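Local atomic coordinates of ATP-dependent Clp protease adapter protein ClpS 2 (Agrobacterium tumefaciens, PDB entry 4YJM), a protein that probably modulates the specificity of ClpAP-mediated, ATP-dependent protein degradation as an N-degron adaptor of the ClpS family. Residues A[40-45]-A[93-98]; A[55-60]-A[67-72]. All blocks are in the same frame, centred on the assembly; numbering follows the deposited sequence.

How the contacts relate
Contacts 1 and 2 illustrate how a small adaptor fixes two successive helices against a single sheet. Helix 36-47 meets the start of edge strand 97-101 in contact 1, whereas helix 51-64 meets edge strand 66-73 in contact 2; the central strand 23-29 lies between them, and its Leu28 touches Leu95, Phe97 and Val57. The contact centres are about 11 Å apart. Two bridges join them: Phe97 CE1 lies 4.2 Å from Val69 CG2, and Met58 CE packs 3.4 Å from Thr40 OG1. In ClpS relatives the pocket for the N-terminal residue lies between the loop leading into helix 36-47 and helix 51-64; Met58 probably lies near it in this apo form.

Contact 1. Residues A[40-45]-A[93-98]; sequences TVVLKA and FPLMFT
Phe97 receives two helix side chains on its far end, and the contact is entirely apolar. The methyl CD2 of Leu43 sits at the ring edge, near the ring plane, 3.7 Å from Phe97 CE1. Val42 arrives by a different route: its CG1 is 4.1 Å from Phe97 CE2 and equally close to CZ, in an oblique position, and the valine and the ring pass alongside one another, pointing opposite ways. The CZ corner therefore falls between the two branches. The other methyl of Val42, CG2, reaches CD2 of Leu95 at 4.2 Å. With chi1 at 169°, CG1 stands anti to the backbone N and faces the ring, while CG2, beside that nitrogen, faces Leu95. Leu95 in turn places the same CD2 in the plane of the Phe97 ring, 3.8 Å from Phe97 CE2, giving the ring an aliphatic neighbour at its edge from its own segment as well.

Here helix 36-47 packs on the run leading into edge strand 97-101 of the three-stranded antiparallel sheet of the ClpS fold. The backbones stay well apart, with CA atoms of Val42 and Leu95 9.9 Å from each other, a gap that the side chains fill. All four touching residues are buried.

Further out, Ala81 and Ala84 of helix 74-91 pack on Phe97, and Ala84 also meets Val42, so the long helix joins the same apolar cluster. The backbone N of Phe97 is hydrogen-bonded to Thr85 OG1 of that helix, anchoring the residue that carries the ring. Leu28 of the central strand touches both Leu95 and Phe97, while Phe38 and Val39, also of helix 36-47, pack on Leu95.

Contact 2. Residues A[55-60]-A[67-72]; sequences RRVMMT and AVVVVC
Val57 and Thr60, one helical turn apart, close over the methyl of Ala67 where helix 51-64 turns back into strand 66-73. This is a helix followed by a short turn and an edge strand of the ClpS sheet: the short segments run roughly antiparallel, their axes at 148° and 7.8 Å apart at closest approach. The strand carries a classic beta bulge, in which Val69 and Val70 both bond through their backbones to Val26 of the neighbouring strand 23-29.

Apolar contacts carry most of the interface. Val57 CG1 comes within 3.7 Å of Ala67 CB, and from the next turn of the helix Thr60 CG2 reaches that methyl at the same distance. Standing anti to the backbone N (chi1 171°), Val57 CG1 also makes a looser contact with Val69 CG2, at 4.3 Å. Ala67 CB thus touches both helix residues where the CA atoms of Thr60 and Ala67 are 5.6 Å apart. Behind these residues, Leu28 of the central strand and Met49 add further cover to Val57.

A polar atom enters the packing too: Val57 O lies only 3.2 Å from Ala67 CB, a snug carbonyl-to-methyl approach.

Within the helix, a side-chain hydrogen bond settles the rotation of Thr60. With the hydroxyl turned back along the helix, Thr60 OG1 donates to Arg56 O at 3.0 Å, which leaves CG2 directed at the strand. The same carbonyl accepts from the backbone N of Thr60, the two donors arriving on opposite faces of its plane, with OG1 tilted 24° from it.

Contact 1. Residues A[40-45]-A[93-98]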
loop_
_atom_site.group_PDB
_atom_site.type_symbol
_atom_site.label_atom_id
_atom_site.label_comp_id
_atom_site.label_asym_id
_atom_site.label_seq_id
_atom_site.Cartn_x
_atom_site.Cartn_y
_atom_site.Cartn_z
ATOM N N THR A 40 0.131 9.860 1.626
ATOM C CA THR A 40 -0.704 10.349 0.541
ATOM C C THR A 40 0.072 10.467 -0.779
ATOM O O THR A 40 -0.412 10.029 -1.834
ATOM C CB THR A 40 -1.328 11.697 0.911
ATOM O OG1 THR A 40 -2.370 11.473 1.862
ATOM C CG2 THR A 40 -1.919 12.401 -0.304
ATOM N N VAL A 41 1.284 11.011 -0.743
ATOM C CA VAL A 41 2.001 11.218 -1.995
ATOM C C VAL A 41 2.590 9.890 -2.482
ATOM O O VAL A 41 2.674 9.680 -3.683
ATOM C CB VAL A 41 3.088 12.306 -1.856
ATOM C CG1 VAL A 41 2.438 13.614 -1.471
ATOM C CG2 VAL A 41 4.107 11.947 -0.785
ATOM N N VAL A 42 2.908 8.964 -1.581
ATOM C CA VAL A 42 3.308 7.619 -2.020
ATOM C C VAL A 42 2.156 6.900 -2.734
ATOM O O VAL A 42 2.332 6.341 -3.820
ATOM C CB VAL A 42 3.801 6.760 -0.859
ATOM C CG1 VAL A 42 3.964 5.289 -1.275
ATOM C CG2 VAL A 42 5.138 7.307 -0.365
ATOM N N LEU A 43 0.970 6.946 -2.143
ATOM C CA LEU A 43 -0.210 6.330 -2.749
ATOM C C LEU A 43 -0.533 6.939 -4.109
ATOM O O LEU A 43 -0.973 6.249 -5.034
ATOM C CB LEU A 43 -1.437 6.485 -1.836
ATOM C CG LEU A 43 -1.366 5.720 -0.504
ATOM C CD1 LEU A 43 -2.565 6.007 0.348
ATOM C CD2 LEU A 43 -1.283 4.211 -0.738
ATOM N N LYS A 44 -0.369 8.257 -4.227
ATOM C CA LYS A 44 -0.613 8.915 -5.491
ATOM C C LYS A 44 0.423 8.450 -6.545
ATOM O O LYS A 44 0.070 8.145 -7.699
ATOM C CB LYS A 44 -0.579 10.445 -5.323
ATOM C CG LYS A 44 -0.850 11.241 -6.606
ATOM C CD LYS A 44 -2.242 10.949 -7.171
ATOM C CE LYS A 44 -2.628 11.941 -8.257
ATOM N NZ LYS A 44 -4.064 11.825 -8.633
ATOM N N ALA A 45 1.695 8.441 -6.169
ATOM C CA ALA A 45 2.769 8.193 -7.147
ATOM C C ALA A 45 2.755 6.743 -7.654
ATOM O O ALA A 45 2.934 6.501 -8.831
ATOM C CB ALA A 45 4.126 8.501 -6.546
ATOM N N PHE A 93 11.475 6.104 7.294
ATOM C CA PHE A 93 10.175 5.797 7.883
ATOM C C PHE A 93 9.920 4.292 7.869
ATOM O O PHE A 93 10.464 3.584 7.012
ATOM C CB PHE A 93 9.051 6.476 7.124
ATOM C CG PHE A 93 9.147 7.965 7.092
ATOM C CD1 PHE A 93 9.417 8.696 8.237
ATOM C CD2 PHE A 93 8.961 8.636 5.901
ATOM C CE1 PHE A 93 9.504 10.093 8.184
ATOM C CE2 PHE A 93 9.033 10.016 5.840
ATOM C CZ PHE A 93 9.309 10.746 6.984
ATOM N N PRO A 94 9.071 3.802 8.798
ATOM C CA PRO A 94 8.730 2.376 8.863
ATOM C C PRO A 94 7.611 1.969 7.904
ATOM O O PRO A 94 7.201 0.816 7.946
ATOM C CB PRO A 94 8.296 2.198 10.326
ATOM C CG PRO A 94 7.687 3.492 10.685
ATOM C CD PRO A 94 8.509 4.544 9.947
ATOM N N LEU A 95 7.138 2.895 7.066
ATOM C CA LEU A 95 6.083 2.613 6.085
ATOM C C LEU A 95 6.259 1.272 5.379
ATOM O O LEU A 95 7.302 0.988 4.788
ATOM C CB LEU A 95 6.039 3.731 5.023
ATOM C CG LEU A 95 4.971 3.590 3.941
ATOM C CD1 LEU A 95 3.573 3.682 4.557
ATOM C CD2 LEU A 95 5.188 4.679 2.942
ATOM N N MET A 96 5.219 0.458 5.427
ATOM C CA MET A 96 5.245 -0.893 4.871
ATOM C C MET A 96 4.005 -1.265 4.075
ATOM O O MET A 96 2.867 -1.120 4.561
ATOM C CB MET A 96 5.412 -1.905 6.027
ATOM C CG MET A 96 5.452 -3.374 5.577
ATOM S SD MET A 96 6.902 -3.762 4.581
ATOM C CE MET A 96 8.178 -3.266 5.704
ATOM N N PHE A 97 4.232 -1.715 2.834
ATOM C CA PHE A 97 3.207 -2.333 2.003
ATOM C C PHE A 97 3.539 -3.815 1.841
ATOM O O PHE A 97 4.705 -4.157 1.671
ATOM C CB PHE A 97 3.115 -1.692 0.649
ATOM C CG PHE A 97 2.638 -0.271 0.675
ATOM C CD1 PHE A 97 1.378 0.038 0.219
ATOM C CD2 PHE A 97 3.472 0.761 1.120
ATOM C CE1 PHE A 97 0.938 1.358 0.220
ATOM C CE2 PHE A 97 3.043 2.072 1.109
ATOM C CZ PHE A 97 1.792 2.369 0.670
ATOM N N THR A 98 2.522 -4.678 1.916
ATOM C CA THR A 98 2.736 -6.129 1.813
ATOM C C THR A 98 1.817 -6.697 0.732
ATOM O O THR A 98 0.928 -6.005 0.254
ATOM C CB THR A 98 2.451 -6.850 3.155
ATOM O OG1 THR A 98 1.056 -6.715 3.457
ATOM C CG2 THR A 98 3.204 -6.227 4.287
#

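Contact 2. Residues A[55-60]-A[67-72]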
loop_
_atom_site.group_PDB
_atom_site.type_symbol
_atom_site.label_atom_id
_atom_site.label_comp_id
_atom_site.label_asym_id
_atom_site.label_seq_id
_atom_site.Cartn_x
_atom_site.Cartn_y
_atom_site.Cartn_z
ATOM N N ARG A 55 -6.868 8.863 1.975
ATOM C CA ARG A 55 -7.154 9.143 3.373
ATOM C C ARG A 55 -8.120 8.111 3.950
ATOM O O ARG A 55 -8.049 7.782 5.133
ATOM C CB ARG A 55 -7.729 10.563 3.536
ATOM C CG ARG A 55 -6.718 11.713 3.383
ATOM C CD ARG A 55 -7.437 13.053 3.511
ATOM N NE ARG A 55 -6.572 14.208 3.294
ATOM C CZ ARG A 55 -7.001 15.466 3.296
ATOM N NH1 ARG A 55 -8.284 15.735 3.499
ATOM N NH2 ARG A 55 -6.151 16.462 3.092
ATOM N N ARG A 56 -9.027 7.595 3.127
ATOM C CA ARG A 56 -9.932 6.553 3.592
ATOM C C ARG A 56 -9.133 5.239 3.786
ATOM O O ARG A 56 -9.430 4.419 4.667
ATOM C CB ARG A 56 -11.097 6.390 2.610
ATOM C CG ARG A 56 -11.992 7.632 2.536
ATOM C CD ARG A 56 -13.067 7.534 1.462
ATOM N NE ARG A 56 -14.028 6.473 1.742
ATOM C CZ ARG A 56 -14.989 6.092 0.907
ATOM N NH1 ARG A 56 -15.122 6.680 -0.272
ATOM N NH2 ARG A 56 -15.817 5.116 1.250
ATOM N N VAL A 57 -8.110 5.049 2.969
ATOM C CA VAL A 57 -7.300 3.831 3.073
ATOM C C VAL A 57 -6.527 3.850 4.420
ATOM O O VAL A 57 -6.541 2.883 5.188
ATOM C CB VAL A 57 -6.348 3.680 1.863
ATOM C CG1 VAL A 57 -5.352 2.533 2.088
ATOM C CG2 VAL A 57 -7.151 3.398 0.579
ATOM N N MET A 58 -5.920 4.981 4.729
ATOM C CA MET A 58 -5.290 5.188 6.034
ATOM C C MET A 58 -6.192 5.020 7.259
ATOM O O MET A 58 -5.821 4.322 8.215
ATOM C CB MET A 58 -4.692 6.551 6.027
ATOM C CG MET A 58 -3.521 6.624 5.042
ATOM S SD MET A 58 -2.576 8.169 5.246
ATOM C CE MET A 58 -3.482 9.267 4.182
ATOM N N MET A 59 -7.327 5.702 7.284
ATOM C CA MET A 59 -8.276 5.511 8.369
ATOM C C MET A 59 -8.559 4.035 8.563
ATOM O O MET A 59 -8.659 3.565 9.689
ATOM C CB MET A 59 -9.585 6.252 8.100
ATOM C CG MET A 59 -9.522 7.746 8.332
ATOM S SD MET A 59 -11.133 8.514 8.097
ATOM C CE MET A 59 -12.076 7.773 9.430
ATOM N N THR A 60 -8.671 3.293 7.467
ATOM C CA THR A 60 -8.957 1.867 7.565
ATOM C C THR A 60 -7.779 1.147 8.219
ATOM O O THR A 60 -7.973 0.282 9.084
ATOM C CB THR A 60 -9.253 1.236 6.178
ATOM O OG1 THR A 60 -10.445 1.817 5.637
ATOM C CG2 THR A 60 -9.457 -0.265 6.282
ATOM N N ALA A 67 -4.945 -2.077 5.325
ATOM C CA ALA A 67 -6.000 -1.721 4.361
ATOM C C ALA A 67 -5.614 -2.130 2.946
ATOM O O ALA A 67 -4.452 -1.994 2.571
ATOM C CB ALA A 67 -6.266 -0.233 4.388
ATOM N N VAL A 68 -6.582 -2.652 2.173
ATOM C CA VAL A 68 -6.314 -3.044 0.791
ATOM C C VAL A 68 -6.193 -1.824 -0.078
ATOM O O VAL A 68 -7.062 -0.954 -0.049
ATOM C CB VAL A 68 -7.431 -3.958 0.214
ATOM C CG1 VAL A 68 -7.089 -4.380 -1.231
ATOM C CG2 VAL A 68 -7.596 -5.205 1.089
ATOM N N VAL A 69 -5.156 -1.803 -0.898
ATOM C CA VAL A 69 -4.891 -0.704 -1.840
ATOM C C VAL A 69 -5.373 -1.043 -3.244
ATOM O O VAL A 69 -6.105 -0.278 -3.867
ATOM C CB VAL A 69 -3.387 -0.377 -1.872
ATOM C CG1 VAL A 69 -3.082 0.780 -2.841
ATOM C CG2 VAL A 69 -2.954 0.015 -0.493
ATOM N N VAL A 70 -5.013 -2.239 -3.689
ATOM C CA VAL A 70 -5.318 -2.731 -5.019
ATOM C C VAL A 70 -5.237 -4.268 -4.974
ATOM O O VAL A 70 -4.588 -4.813 -4.081
ATOM C CB VAL A 70 -4.356 -2.135 -6.063
ATOM C CG1 VAL A 70 -2.920 -2.628 -5.830
ATOM C CG2 VAL A 70 -4.812 -2.430 -7.475
ATOM N N VAL A 71 -5.888 -4.944 -5.919
ATOM C CA VAL A 71 -5.755 -6.408 -6.048
ATOM C C VAL A 71 -5.406 -6.673 -7.523
ATOM O O VAL A 71 -6.126 -6.274 -8.445
ATOM C CB VAL A 71 -7.027 -7.147 -5.672
ATOM C CG1 VAL A 71 -6.763 -8.676 -5.602
ATOM C CG2 VAL A 71 -7.655 -6.610 -4.361
ATOM N N CYS A 72 -4.239 -7.286 -7.755
ATOM C CA CYS A 72 -3.729 -7.404 -9.118
ATOM C C CYS A 72 -2.852 -8.649 -9.270
ATOM O O CYS A 72 -2.682 -9.417 -8.335
ATOM C CB CYS A 72 -2.938 -6.155 -9.507
ATOM S SG CYS A 72 -1.538 -5.795 -8.426
#